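Local coordinates for cyclic nucleotide-binding protein (Ruegeria pomeroyi, PDB 3FX3) that probably acts as a DNA-binding transcription regulator of the Crp family, combining a cyclic nucleotide-binding domain with a helix-turn-helix domain, at residues V63-M68 and V99-V104; R37-G42 and V109-S114; A205-K210 and A220-Y225. One frame throughout, in Å; residues are numbered along the deposited sequence.

Interaction 1 of 3, residues V63-M68 and V99-V104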
ATOM      1  N   VAL B  63       1.972 -11.798 -17.486  1.00 26.27           N
ATOM      2  CA  VAL B  63       2.028 -13.093 -16.808  1.00 26.37           C
ATOM      3  C   VAL B  63       0.807 -13.207 -15.923  1.00 27.02           C
ATOM      4  O   VAL B  63       0.446 -12.247 -15.241  1.00 26.94           O
ATOM      5  CB  VAL B  63       3.306 -13.183 -15.955  1.00 25.61           C
ATOM      6  CG1 VAL B  63       3.341 -14.445 -15.095  1.00 24.68           C
ATOM      7  CG2 VAL B  63       4.510 -13.125 -16.883  1.00 24.61           C
ATOM      8  N   LYS B  64       0.140 -14.353 -15.934  1.00 27.06           N
ATOM      9  CA  LYS B  64      -0.981 -14.556 -15.011  1.00 27.68           C
ATOM     10  C   LYS B  64      -0.594 -15.538 -13.913  1.00 28.15           C
ATOM     11  O   LYS B  64       0.153 -16.483 -14.159  1.00 28.59           O
ATOM     12  CB  LYS B  64      -2.230 -15.031 -15.740  1.00 27.67           C
ATOM     13  CG  LYS B  64      -2.272 -16.518 -16.113  1.00 30.22           C
ATOM     14  CD  LYS B  64      -3.620 -16.944 -16.749  1.00 30.87           C
ATOM     15  CE  LYS B  64      -3.442 -18.226 -17.572  1.00 31.96           C
ATOM     16  NZ  LYS B  64      -4.676 -18.718 -18.256  1.00 32.31           N
ATOM     17  N   LEU B  65      -1.103 -15.314 -12.712  1.00 27.81           N
ATOM     18  CA  LEU B  65      -0.967 -16.255 -11.621  1.00 28.43           C
ATOM     19  C   LEU B  65      -2.359 -16.832 -11.370  1.00 28.70           C
ATOM     20  O   LEU B  65      -3.324 -16.083 -11.333  1.00 28.94           O
ATOM     21  CB  LEU B  65      -0.474 -15.552 -10.355  1.00 27.77           C
ATOM     22  CG  LEU B  65       1.042 -15.342 -10.175  1.00 31.36           C
ATOM     23  CD1 LEU B  65       1.738 -15.032 -11.452  1.00 32.79           C
ATOM     24  CD2 LEU B  65       1.359 -14.265  -9.102  1.00 30.81           C
ATOM     25  N   PHE B  66      -2.451 -18.135 -11.143  1.00 29.09           N
ATOM     26  CA  PHE B  66      -3.751 -18.786 -10.952  1.00 30.28           C
ATOM     27  C   PHE B  66      -3.619 -20.011 -10.043  1.00 31.77           C
ATOM     28  O   PHE B  66      -2.552 -20.621  -9.975  1.00 30.37           O
ATOM     29  CB  PHE B  66      -4.339 -19.179 -12.318  1.00 30.23           C
ATOM     30  CG  PHE B  66      -3.518 -20.193 -13.077  1.00 29.35           C
ATOM     31  CD1 PHE B  66      -2.488 -19.786 -13.898  1.00 31.55           C
ATOM     32  CD2 PHE B  66      -3.812 -21.553 -12.996  1.00 28.38           C
ATOM     33  CE1 PHE B  66      -1.715 -20.711 -14.603  1.00 31.38           C
ATOM     34  CE2 PHE B  66      -3.060 -22.498 -13.700  1.00 27.91           C
ATOM     35  CZ  PHE B  66      -2.019 -22.079 -14.515  1.00 29.80           C
ATOM     36  N   ARG B  67      -4.683 -20.342  -9.315  1.00 34.40           N
ATOM     37  CA  ARG B  67      -4.720 -21.593  -8.581  1.00 37.16           C
ATOM     38  C   ARG B  67      -5.789 -22.512  -9.117  1.00 37.74           C
ATOM     39  O   ARG B  67      -6.764 -22.067  -9.713  1.00 38.14           O
ATOM     40  CB  ARG B  67      -4.860 -21.400  -7.078  1.00 38.25           C
ATOM     41  CG  ARG B  67      -6.082 -20.656  -6.608  1.00 44.68           C
ATOM     42  CD  ARG B  67      -6.245 -20.806  -5.060  1.00 52.52           C
ATOM     43  NE  ARG B  67      -7.233 -21.835  -4.693  1.00 58.12           N
ATOM     44  CZ  ARG B  67      -8.562 -21.712  -4.827  1.00 62.17           C
ATOM     45  NH1 ARG B  67      -9.098 -20.583  -5.332  1.00 63.38           N
ATOM     46  NH2 ARG B  67      -9.366 -22.731  -4.469  1.00 61.28           N
HETATM   47  N   MSE B  68      -5.574 -23.805  -8.913  1.00 38.38           N
HETATM   48  CA  MSE B  68      -6.519 -24.822  -9.303  1.00 39.90           C
HETATM   49  C   MSE B  68      -7.576 -24.996  -8.216  1.00 39.77           C
HETATM   50  O   MSE B  68      -7.231 -25.263  -7.092  1.00 38.93           O
HETATM   51  CB  MSE B  68      -5.785 -26.152  -9.518  1.00 40.52           C
HETATM   52  CG  MSE B  68      -4.700 -26.058 -10.586  1.00 43.77           C
HETATM   53 SE   MSE B  68      -5.467 -25.308 -12.236  0.80 51.32          SE
HETATM   54  CE  MSE B  68      -6.949 -26.536 -12.369  1.00 40.02           C
ATOM     55  N   VAL B  99       0.470 -20.852  -6.130  1.00 29.73           N
ATOM     56  CA  VAL B  99      -0.142 -20.618  -7.428  1.00 28.11           C
ATOM     57  C   VAL B  99       0.812 -21.062  -8.531  1.00 28.17           C
ATOM     58  O   VAL B  99       2.021 -21.284  -8.287  1.00 27.23           O
ATOM     59  CB  VAL B  99      -0.508 -19.135  -7.634  1.00 28.44           C
ATOM     60  CG1 VAL B  99      -1.552 -18.684  -6.600  1.00 28.82           C
ATOM     61  CG2 VAL B  99       0.719 -18.252  -7.579  1.00 26.76           C
ATOM     62  N   SER B 100       0.260 -21.218  -9.737  1.00 27.24           N
ATOM     63  CA  SER B 100       1.055 -21.390 -10.945  1.00 26.68           C
ATOM     64  C   SER B 100       1.129 -20.069 -11.669  1.00 26.81           C
ATOM     65  O   SER B 100       0.310 -19.195 -11.423  1.00 26.40           O
ATOM     66  CB  SER B 100       0.406 -22.444 -11.838  1.00 26.98           C
ATOM     67  OG  SER B 100       0.331 -23.673 -11.138  1.00 26.14           O
ATOM     68  N   ALA B 101       2.124 -19.928 -12.547  1.00 26.82           N
ATOM     69  CA  ALA B 101       2.330 -18.726 -13.357  1.00 25.95           C
ATOM     70  C   ALA B 101       2.527 -19.162 -14.806  1.00 25.99           C
ATOM     71  O   ALA B 101       3.296 -20.087 -15.089  1.00 25.69           O
ATOM     72  CB  ALA B 101       3.571 -17.981 -12.910  1.00 25.37           C
ATOM     73  N   GLU B 102       1.889 -18.451 -15.711  1.00 25.87           N
ATOM     74  CA  GLU B 102       1.921 -18.763 -17.124  1.00 26.90           C
ATOM     75  C   GLU B 102       1.950 -17.477 -17.915  1.00 25.93           C
ATOM     76  O   GLU B 102       1.272 -16.525 -17.540  1.00 25.82           O
ATOM     77  CB  GLU B 102       0.660 -19.530 -17.473  1.00 26.84           C
ATOM     78  CG  GLU B 102       0.642 -20.120 -18.831  1.00 30.59           C
ATOM     79  CD  GLU B 102      -0.575 -21.041 -19.008  1.00 33.61           C
ATOM     80  OE1 GLU B 102      -0.586 -22.117 -18.357  1.00 35.66           O
ATOM     81  OE2 GLU B 102      -1.506 -20.660 -19.761  1.00 31.01           O
ATOM     82  N   ALA B 103       2.715 -17.465 -18.994  1.00 25.55           N
ATOM     83  CA  ALA B 103       2.769 -16.332 -19.901  1.00 26.97           C
ATOM     84  C   ALA B 103       1.435 -16.210 -20.654  1.00 28.05           C
ATOM     85  O   ALA B 103       0.954 -17.171 -21.231  1.00 28.08           O
ATOM     86  CB  ALA B 103       3.905 -16.504 -20.892  1.00 26.20           C
ATOM     87  N   VAL B 104       0.853 -15.017 -20.619  1.00 29.83           N
ATOM     88  CA  VAL B 104      -0.418 -14.705 -21.307  1.00 30.93           C
ATOM     89  C   VAL B 104      -0.124 -14.113 -22.681  1.00 30.74           C
ATOM     90  O   VAL B 104      -0.878 -14.302 -23.585  1.00 32.12           O
ATOM     91  CB  VAL B 104      -1.284 -13.705 -20.461  1.00 31.73           C
ATOM     92  CG1 VAL B 104      -2.416 -13.103 -21.285  1.00 32.43           C
ATOM     93  CG2 VAL B 104      -1.834 -14.418 -19.239  1.00 33.48           C
TER
HETATM   94  O   HOH W   1      -4.005 -21.203 -18.728  1.00 39.06           O
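Lys64 and Glu102 are an antiparallel hydrogen-bonded pair, side chains alongside and pointing the same way, with Lys64 N to Glu102 O at 2.9 Å and Glu102 N to Lys64 O at 3.0 Å. From the Lys64 backbone, CB rests on Val104 CG2 at 3.6 Å. CG, set between the backbone N and the carbonyl carbon (chi1 79°), stays on that methyl and also nears Glu102 O. CD still touches Val104 CG2, and CE reaches Glu102 OE2 at 3.8 Å. NZ stops 4.0 Å from Glu102 OE2, beyond a salt bridge, and a water accepting from NZ links the two ends. A long aliphatic stem with a charged tip suits this partly exposed face.

Next along it, the flat apolar ring of Phe66 takes Ser100 CB over one face, 4.0 Å from the centroid, and Glu102 CB at its edge. Small Ser100 lets the ring lie close while its OG hydrogen-bonds Gln48 N. An alanine in place of Phe66 would probably open a gap above Ser100 CB. On the other face, Leu65 CD1 packs on Ala101 CB at 3.8 Å, with Phe86 beyond. In the beta roll of the cyclic nucleotide-binding domain, the two strands lie between strands 44-46 and 74-81.

Interaction 2 of 3, residues R37-G42 and V109-S114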
ATOM      1  N   ARG B  37      15.069 -14.932 -18.947  1.00 28.60           N
ATOM      2  CA  ARG B  37      14.336 -15.921 -19.709  1.00 28.47           C
ATOM      3  C   ARG B  37      13.206 -15.316 -20.528  1.00 28.86           C
ATOM      4  O   ARG B  37      12.581 -14.349 -20.108  1.00 28.21           O
ATOM      5  CB  ARG B  37      13.761 -16.995 -18.792  1.00 27.96           C
ATOM      6  CG  ARG B  37      14.793 -17.858 -18.090  1.00 31.74           C
ATOM      7  CD  ARG B  37      15.516 -18.745 -19.080  1.00 36.14           C
ATOM      8  NE  ARG B  37      16.385 -19.706 -18.413  1.00 38.12           N
ATOM      9  CZ  ARG B  37      17.716 -19.621 -18.358  1.00 40.86           C
ATOM     10  NH1 ARG B  37      18.382 -18.595 -18.925  1.00 40.66           N
ATOM     11  NH2 ARG B  37      18.394 -20.564 -17.706  1.00 40.71           N
ATOM     12  N   SER B  38      12.942 -15.952 -21.674  1.00 29.05           N
ATOM     13  CA  SER B  38      11.800 -15.657 -22.530  1.00 30.25           C
ATOM     14  C   SER B  38      10.815 -16.768 -22.460  1.00 28.71           C
ATOM     15  O   SER B  38      11.210 -17.902 -22.295  1.00 27.82           O
ATOM     16  CB  SER B  38      12.244 -15.548 -23.977  1.00 30.18           C
ATOM     17  OG  SER B  38      12.839 -14.287 -24.117  1.00 37.78           O
ATOM     18  N   TYR B  39       9.536 -16.430 -22.594  1.00 28.51           N
ATOM     19  CA  TYR B  39       8.450 -17.413 -22.532  1.00 28.25           C
ATOM     20  C   TYR B  39       7.495 -17.169 -23.713  1.00 28.66           C
ATOM     21  O   TYR B  39       7.164 -16.022 -24.037  1.00 28.85           O
ATOM     22  CB  TYR B  39       7.711 -17.316 -21.183  1.00 27.58           C
ATOM     23  CG  TYR B  39       8.597 -17.647 -20.009  1.00 26.11           C
ATOM     24  CD1 TYR B  39       9.370 -16.670 -19.405  1.00 25.09           C
ATOM     25  CD2 TYR B  39       8.690 -18.947 -19.521  1.00 25.62           C
ATOM     26  CE1 TYR B  39      10.227 -16.966 -18.339  1.00 23.86           C
ATOM     27  CE2 TYR B  39       9.526 -19.258 -18.472  1.00 25.30           C
ATOM     28  CZ  TYR B  39      10.309 -18.245 -17.873  1.00 27.22           C
ATOM     29  OH  TYR B  39      11.178 -18.532 -16.822  1.00 25.31           O
ATOM     30  N   ASP B  40       7.093 -18.234 -24.389  1.00 28.63           N
ATOM     31  CA  ASP B  40       6.048 -18.115 -25.406  1.00 29.14           C
ATOM     32  C   ASP B  40       4.707 -17.946 -24.696  1.00 28.52           C
ATOM     33  O   ASP B  40       4.546 -18.300 -23.517  1.00 27.74           O
ATOM     34  CB  ASP B  40       5.934 -19.383 -26.269  1.00 29.85           C
ATOM     35  CG  ASP B  40       7.207 -19.709 -27.024  1.00 32.16           C
ATOM     36  OD1 ASP B  40       8.008 -18.800 -27.275  1.00 36.71           O
ATOM     37  OD2 ASP B  40       7.384 -20.884 -27.405  1.00 35.13           O
ATOM     38  N   ARG B  41       3.733 -17.435 -25.436  0.50 28.21           N
ATOM     39  CA  ARG B  41       2.358 -17.408 -24.964  0.50 28.34           C
ATOM     40  C   ARG B  41       1.980 -18.808 -24.531  0.50 27.25           C
ATOM     41  O   ARG B  41       2.260 -19.776 -25.240  0.50 27.09           O
ATOM     42  CB  ARG B  41       1.398 -16.986 -26.074  0.50 28.52           C
ATOM     43  CG  ARG B  41       0.032 -16.536 -25.543  0.50 30.71           C
ATOM     44  CD  ARG B  41      -1.143 -17.252 -26.212  0.50 32.02           C
ATOM     45  NE  ARG B  41      -2.104 -16.299 -26.756  0.50 32.80           N
ATOM     46  CZ  ARG B  41      -3.036 -15.675 -26.044  0.50 32.64           C
ATOM     47  NH1 ARG B  41      -3.832 -14.809 -26.644  0.50 30.43           N
ATOM     48  NH2 ARG B  41      -3.153 -15.905 -24.739  0.50 32.83           N
ATOM     49  N   GLY B  42       1.366 -18.904 -23.363  1.00 26.22           N
ATOM     50  CA  GLY B  42       0.919 -20.181 -22.813  1.00 25.73           C
ATOM     51  C   GLY B  42       2.000 -21.002 -22.113  1.00 25.49           C
ATOM     52  O   GLY B  42       1.722 -22.084 -21.599  1.00 23.72           O
ATOM     53  N   VAL B 109      11.267 -12.180 -18.823  1.00 27.54           N
ATOM     54  CA  VAL B 109      11.304 -12.092 -17.380  1.00 25.85           C
ATOM     55  C   VAL B 109      12.759 -12.088 -16.910  1.00 25.54           C
ATOM     56  O   VAL B 109      13.634 -12.736 -17.492  1.00 25.75           O
ATOM     57  CB  VAL B 109      10.540 -13.245 -16.752  1.00 26.19           C
ATOM     58  CG1 VAL B 109      10.547 -13.157 -15.204  1.00 26.16           C
ATOM     59  CG2 VAL B 109       9.123 -13.315 -17.313  1.00 25.54           C
HETATM   60  N   MSE B 110      13.006 -11.344 -15.842  1.00 25.66           N
HETATM   61  CA  MSE B 110      14.248 -11.382 -15.130  1.00 25.66           C
HETATM   62  C   MSE B 110      14.024 -12.122 -13.828  1.00 25.13           C
HETATM   63  O   MSE B 110      13.201 -11.721 -12.992  1.00 26.05           O
HETATM   64  CB  MSE B 110      14.733  -9.963 -14.826  1.00 25.92           C
HETATM   65  CG  MSE B 110      16.163  -9.929 -14.288  1.00 26.46           C
HETATM   66 SE   MSE B 110      16.614  -8.163 -13.603  0.80 25.59          SE
HETATM   67  CE  MSE B 110      15.479  -8.161 -12.019  1.00 25.38           C
ATOM     68  N   HIS B 111      14.771 -13.183 -13.627  1.00 25.35           N
ATOM     69  CA  HIS B 111      14.647 -13.972 -12.401  1.00 25.98           C
ATOM     70  C   HIS B 111      15.876 -13.702 -11.516  1.00 25.53           C
ATOM     71  O   HIS B 111      17.003 -13.859 -11.959  1.00 26.05           O
ATOM     72  CB  HIS B 111      14.595 -15.472 -12.729  1.00 25.62           C
ATOM     73  CG  HIS B 111      13.483 -15.879 -13.645  1.00 25.69           C
ATOM     74  ND1 HIS B 111      12.206 -16.143 -13.199  1.00 23.87           N
ATOM     75  CD2 HIS B 111      13.487 -16.186 -14.968  1.00 26.93           C
ATOM     76  CE1 HIS B 111      11.452 -16.500 -14.225  1.00 23.25           C
ATOM     77  NE2 HIS B 111      12.209 -16.572 -15.300  1.00 23.59           N
ATOM     78  N   ILE B 112      15.655 -13.343 -10.265  1.00 26.31           N
ATOM     79  CA  ILE B 112      16.746 -13.194  -9.297  1.00 26.27           C
ATOM     80  C   ILE B 112      16.757 -14.431  -8.413  1.00 25.74           C
ATOM     81  O   ILE B 112      15.780 -14.670  -7.695  1.00 24.86           O
ATOM     82  CB  ILE B 112      16.549 -11.990  -8.401  1.00 26.63           C
ATOM     83  CG1 ILE B 112      16.438 -10.701  -9.222  1.00 28.10           C
ATOM     84  CG2 ILE B 112      17.751 -11.872  -7.426  1.00 27.25           C
ATOM     85  CD1 ILE B 112      17.650 -10.416 -10.070  1.00 25.58           C
ATOM     86  N   PRO B 113      17.838 -15.229  -8.460  1.00 25.14           N
ATOM     87  CA  PRO B 113      17.809 -16.426  -7.618  1.00 25.88           C
ATOM     88  C   PRO B 113      17.678 -16.064  -6.142  1.00 26.19           C
ATOM     89  O   PRO B 113      18.320 -15.147  -5.681  1.00 24.80           O
ATOM     90  CB  PRO B 113      19.145 -17.120  -7.890  1.00 25.75           C
ATOM     91  CG  PRO B 113      19.646 -16.532  -9.147  1.00 26.75           C
ATOM     92  CD  PRO B 113      19.027 -15.154  -9.309  1.00 25.21           C
ATOM     93  N   SER B 114      16.826 -16.780  -5.425  1.00 26.66           N
ATOM     94  CA  SER B 114      16.582 -16.483  -4.024  1.00 27.86           C
ATOM     95  C   SER B 114      17.848 -16.455  -3.175  1.00 27.60           C
ATOM     96  O   SER B 114      18.023 -15.513  -2.394  1.00 27.38           O
ATOM     97  CB  SER B 114      15.601 -17.498  -3.430  1.00 28.39           C
ATOM     98  OG  SER B 114      14.394 -17.423  -4.150  1.00 33.33           O
TER
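Tyr39 and His111 meet tip to tip, Tyr39 OH lying 2.7 Å from His111 NE2 in a hydrogen bond that either group could donate. NE2 lies at the edge of the tyrosine ring, in its plane. The two rings are turned 77° apart and meet rim to rim. His111 CG is anti to its carbonyl carbon (chi1 -58°), which starts the ring toward strand 35-39. Beside this bond, Val109 CG2 packs on Tyr39 CE1 at 3.9 Å. Arg37 CB and CG meet the edge of the histidine ring, Arg37 CG 3.8 Å from His111 CD2, the side chains crossing at about a right angle. Arginine suits this spot because its aliphatic root packs while its guanidinium leads away from the other strand.

Further out, Val109 CG1 sits over one face of the His111 ring, toward its rim, and His111 ND1 is hydrogen-bonded to His56 ND1, so both ring nitrogens are gripped and the ring's rotation is probably fixed. Arg37 and Val109 form an antiparallel hydrogen-bonded backbone pair.

In the beta roll of the cyclic nucleotide-binding domain, strand 35-39 is outermost in its sheet within this chain, and strand 107-113 separates it from strand 54-58. Tyr39 and Val109 also touch Leu45 of strand 44-46, whereas Met110 and Ile112 pack on helix 24-31.

Interaction 3 of 3, residues A205-K210 and A220-Y225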
ATOM      1  N   ALA B 205     -11.053  10.627 -25.354  1.00 37.11           N
ATOM      2  CA  ALA B 205      -9.759  11.089 -24.793  1.00 36.63           C
ATOM      3  C   ALA B 205      -8.523  10.616 -25.586  1.00 36.65           C
ATOM      4  O   ALA B 205      -7.391  10.728 -25.108  1.00 36.24           O
ATOM      5  CB  ALA B 205      -9.634  10.657 -23.322  1.00 36.18           C
ATOM      6  N   GLY B 206      -8.750  10.075 -26.782  1.00 37.08           N
ATOM      7  CA  GLY B 206      -7.672   9.669 -27.694  1.00 37.24           C
ATOM      8  C   GLY B 206      -7.208   8.216 -27.626  1.00 37.32           C
ATOM      9  O   GLY B 206      -6.145   7.884 -28.170  1.00 36.80           O
ATOM     10  N   VAL B 207      -7.995   7.355 -26.969  1.00 37.65           N
ATOM     11  CA  VAL B 207      -7.628   5.941 -26.770  1.00 37.40           C
ATOM     12  C   VAL B 207      -8.417   4.980 -27.681  1.00 37.75           C
ATOM     13  O   VAL B 207      -9.648   4.993 -27.708  1.00 37.26           O
ATOM     14  CB  VAL B 207      -7.830   5.495 -25.312  1.00 37.64           C
ATOM     15  CG1 VAL B 207      -7.259   4.050 -25.099  1.00 35.98           C
ATOM     16  CG2 VAL B 207      -7.170   6.465 -24.348  1.00 37.05           C
ATOM     17  N   THR B 208      -7.690   4.145 -28.417  1.00 38.23           N
ATOM     18  CA  THR B 208      -8.288   3.089 -29.236  1.00 38.95           C
ATOM     19  C   THR B 208      -7.755   1.766 -28.715  1.00 39.57           C
ATOM     20  O   THR B 208      -6.538   1.574 -28.637  1.00 39.49           O
ATOM     21  CB  THR B 208      -7.901   3.239 -30.702  1.00 39.15           C
ATOM     22  OG1 THR B 208      -8.155   4.591 -31.114  1.00 40.05           O
ATOM     23  CG2 THR B 208      -8.696   2.253 -31.600  1.00 39.34           C
ATOM     24  N   VAL B 209      -8.653   0.870 -28.319  1.00 40.00           N
ATOM     25  CA  VAL B 209      -8.236  -0.443 -27.834  1.00 40.10           C
ATOM     26  C   VAL B 209      -8.406  -1.452 -28.962  1.00 40.26           C
ATOM     27  O   VAL B 209      -9.457  -1.517 -29.573  1.00 40.53           O
ATOM     28  CB  VAL B 209      -9.018  -0.849 -26.568  1.00 40.26           C
ATOM     29  CG1 VAL B 209      -8.439  -2.148 -25.962  1.00 40.23           C
ATOM     30  CG2 VAL B 209      -8.975   0.299 -25.527  1.00 39.78           C
ATOM     31  N   LYS B 210      -7.353  -2.205 -29.255  1.00 40.62           N
ATOM     32  CA  LYS B 210      -7.390  -3.259 -30.276  1.00 41.11           C
ATOM     33  C   LYS B 210      -7.197  -4.645 -29.615  1.00 41.12           C
ATOM     34  O   LYS B 210      -7.260  -4.756 -28.383  1.00 41.57           O
ATOM     35  CB  LYS B 210      -6.330  -2.985 -31.345  1.00 41.18           C
ATOM     36  CG  LYS B 210      -6.399  -1.559 -31.890  1.00 42.73           C
ATOM     37  CD  LYS B 210      -6.061  -1.522 -33.355  1.00 45.02           C
ATOM     38  CE  LYS B 210      -5.685  -0.120 -33.810  1.00 47.08           C
ATOM     39  NZ  LYS B 210      -5.410  -0.084 -35.288  1.00 48.22           N
ATOM     40  N   ALA B 220      -0.926  13.663 -22.603  1.00 45.03           N
ATOM     41  CA  ALA B 220      -1.375  14.840 -21.883  1.00 44.53           C
ATOM     42  C   ALA B 220      -2.908  14.909 -21.914  1.00 44.20           C
ATOM     43  O   ALA B 220      -3.553  15.084 -20.878  1.00 44.00           O
ATOM     44  CB  ALA B 220      -0.738  16.107 -22.485  1.00 44.54           C
ATOM     45  N   LEU B 221      -3.487  14.739 -23.096  1.00 43.77           N
ATOM     46  CA  LEU B 221      -4.940  14.670 -23.233  1.00 43.85           C
ATOM     47  C   LEU B 221      -5.559  13.593 -22.318  1.00 43.80           C
ATOM     48  O   LEU B 221      -6.600  13.819 -21.699  1.00 43.75           O
ATOM     49  CB  LEU B 221      -5.302  14.399 -24.684  1.00 43.74           C
ATOM     50  CG  LEU B 221      -6.777  14.496 -25.080  1.00 44.72           C
ATOM     51  CD1 LEU B 221      -7.219  15.955 -25.234  1.00 45.04           C
ATOM     52  CD2 LEU B 221      -7.007  13.736 -26.381  1.00 44.51           C
ATOM     53  N   LEU B 222      -4.911  12.434 -22.214  1.00 43.82           N
ATOM     54  CA  LEU B 222      -5.462  11.352 -21.394  1.00 43.65           C
ATOM     55  C   LEU B 222      -5.373  11.708 -19.918  1.00 43.79           C
ATOM     56  O   LEU B 222      -6.343  11.537 -19.172  1.00 43.38           O
ATOM     57  CB  LEU B 222      -4.779  10.007 -21.690  1.00 43.33           C
ATOM     58  CG  LEU B 222      -5.369   8.772 -20.983  1.00 42.69           C
ATOM     59  CD1 LEU B 222      -6.878   8.667 -21.177  1.00 40.85           C
ATOM     60  CD2 LEU B 222      -4.688   7.493 -21.471  1.00 42.05           C
ATOM     61  N   ARG B 223      -4.216  12.220 -19.501  1.00 44.56           N
ATOM     62  CA  ARG B 223      -4.046  12.734 -18.129  1.00 45.50           C
ATOM     63  C   ARG B 223      -5.059  13.824 -17.766  1.00 45.04           C
ATOM     64  O   ARG B 223      -5.490  13.918 -16.622  1.00 44.25           O
ATOM     65  CB  ARG B 223      -2.631  13.268 -17.907  1.00 46.08           C
ATOM     66  CG  ARG B 223      -2.337  13.587 -16.439  1.00 49.14           C
ATOM     67  CD  ARG B 223      -0.844  13.753 -16.156  1.00 53.49           C
ATOM     68  NE  ARG B 223      -0.033  12.674 -16.733  1.00 58.16           N
ATOM     69  CZ  ARG B 223       0.102  11.435 -16.232  1.00 61.96           C
ATOM     70  NH1 ARG B 223      -0.524  11.063 -15.104  1.00 62.56           N
ATOM     71  NH2 ARG B 223       0.885  10.548 -16.871  1.00 62.61           N
ATOM     72  N   ASP B 224      -5.438  14.647 -18.737  1.00 45.56           N
ATOM     73  CA  ASP B 224      -6.450  15.654 -18.479  1.00 46.06           C
ATOM     74  C   ASP B 224      -7.770  14.987 -18.145  1.00 46.00           C
ATOM     75  O   ASP B 224      -8.422  15.354 -17.163  1.00 45.67           O
ATOM     76  CB  ASP B 224      -6.641  16.600 -19.662  1.00 46.53           C
ATOM     77  CG  ASP B 224      -7.360  17.863 -19.260  1.00 47.62           C
ATOM     78  OD1 ASP B 224      -6.824  18.580 -18.381  1.00 50.05           O
ATOM     79  OD2 ASP B 224      -8.459  18.120 -19.785  1.00 49.26           O
ATOM     80  N   TYR B 225      -8.151  14.007 -18.964  1.00 46.02           N
ATOM     81  CA  TYR B 225      -9.344  13.216 -18.704  1.00 46.09           C
ATOM     82  C   TYR B 225      -9.302  12.650 -17.290  1.00 46.33           C
ATOM     83  O   TYR B 225     -10.255  12.789 -16.531  1.00 45.73           O
ATOM     84  CB  TYR B 225      -9.487  12.064 -19.715  1.00 46.42           C
ATOM     85  CG  TYR B 225     -10.839  11.394 -19.628  1.00 45.37           C
ATOM     86  CD1 TYR B 225     -11.091  10.389 -18.707  1.00 43.60           C
ATOM     87  CD2 TYR B 225     -11.876  11.811 -20.427  1.00 45.49           C
ATOM     88  CE1 TYR B 225     -12.344   9.796 -18.606  1.00 43.67           C
ATOM     89  CE2 TYR B 225     -13.130  11.222 -20.348  1.00 45.96           C
ATOM     90  CZ  TYR B 225     -13.361  10.218 -19.436  1.00 45.22           C
ATOM     91  OH  TYR B 225     -14.616   9.660 -19.379  1.00 45.14           O
TER
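The Tyr225 ring receives the methyl of Ala205 obliquely, Ala205 CB lying 3.8 Å from Tyr225 CD2. The same ring meets Trp234 edge-to-face, and the alanine methyl and the indole probably both help to hold it. The first torsion of Tyr225 sets CG anti to the backbone N (chi1 -169°), on the side where Ala205 CB lies 4.0 Å from Tyr225 CG. Tyr225 CB touches the same methyl. A methyl is well matched to this place, being small enough to let the turn press close to the helix.

One turn back along the helix, Leu221 CD2 comes to 3.3 Å from Ala205 O. It also passes Gly206 N at 4.1 Å. Gly206 is the C-prime residue of a Schellman motif, with Gly206 N hydrogen-bonded to Lys203 O and Val207 N hydrogen-bonded to Leu202 O, which ends helix 192-203. The positive phi of Gly206 suits glycine, and a side chain there would be pressed against both the preceding carbonyl oxygen and Leu221 CD2.

Leu222 completes the patch: its CD1 touches both Ala205 CB, at 4.0 Å, and Val207 CG2, at 3.9 Å, and CD2 meets the same valine methyl, the leucine and valine side chains crossing obliquely. Val207 also packs on Leu202 and Leu162. In this winged-helix fold, helix 192-203 is probably the recognition helix and strand 207-209 begins the wing, so the contact folds the helix that follows the wing back onto the junction of the two.

No hydrogen bond crosses between the segments: methyl, isopropyl and ring carbons do most of the work, which implies that cohesion here rests on close fit and the burial of apolar surface.

From the N terminus, residues 37-42 open the outer loop, which closes only when 109-114 returns in interaction 2. Interaction 1 is nested inside it: 63-68 is met by 99-104 after strands 74-81 and 84-86 and helix 88-93. Each of these contacts belongs to one of the two antiparallel sheets of the cyclic nucleotide-binding domain, and they touch where Ala103 O lies 2.8 Å from Gly42 N, probably a hydrogen bond. Helix 125-147 then leads to the helix-turn-helix domain. There interaction 3 closes a short loop around the wing, in series with the others, its nearest atoms about 11 Å from interaction 2 and about 12 Å from interaction 1.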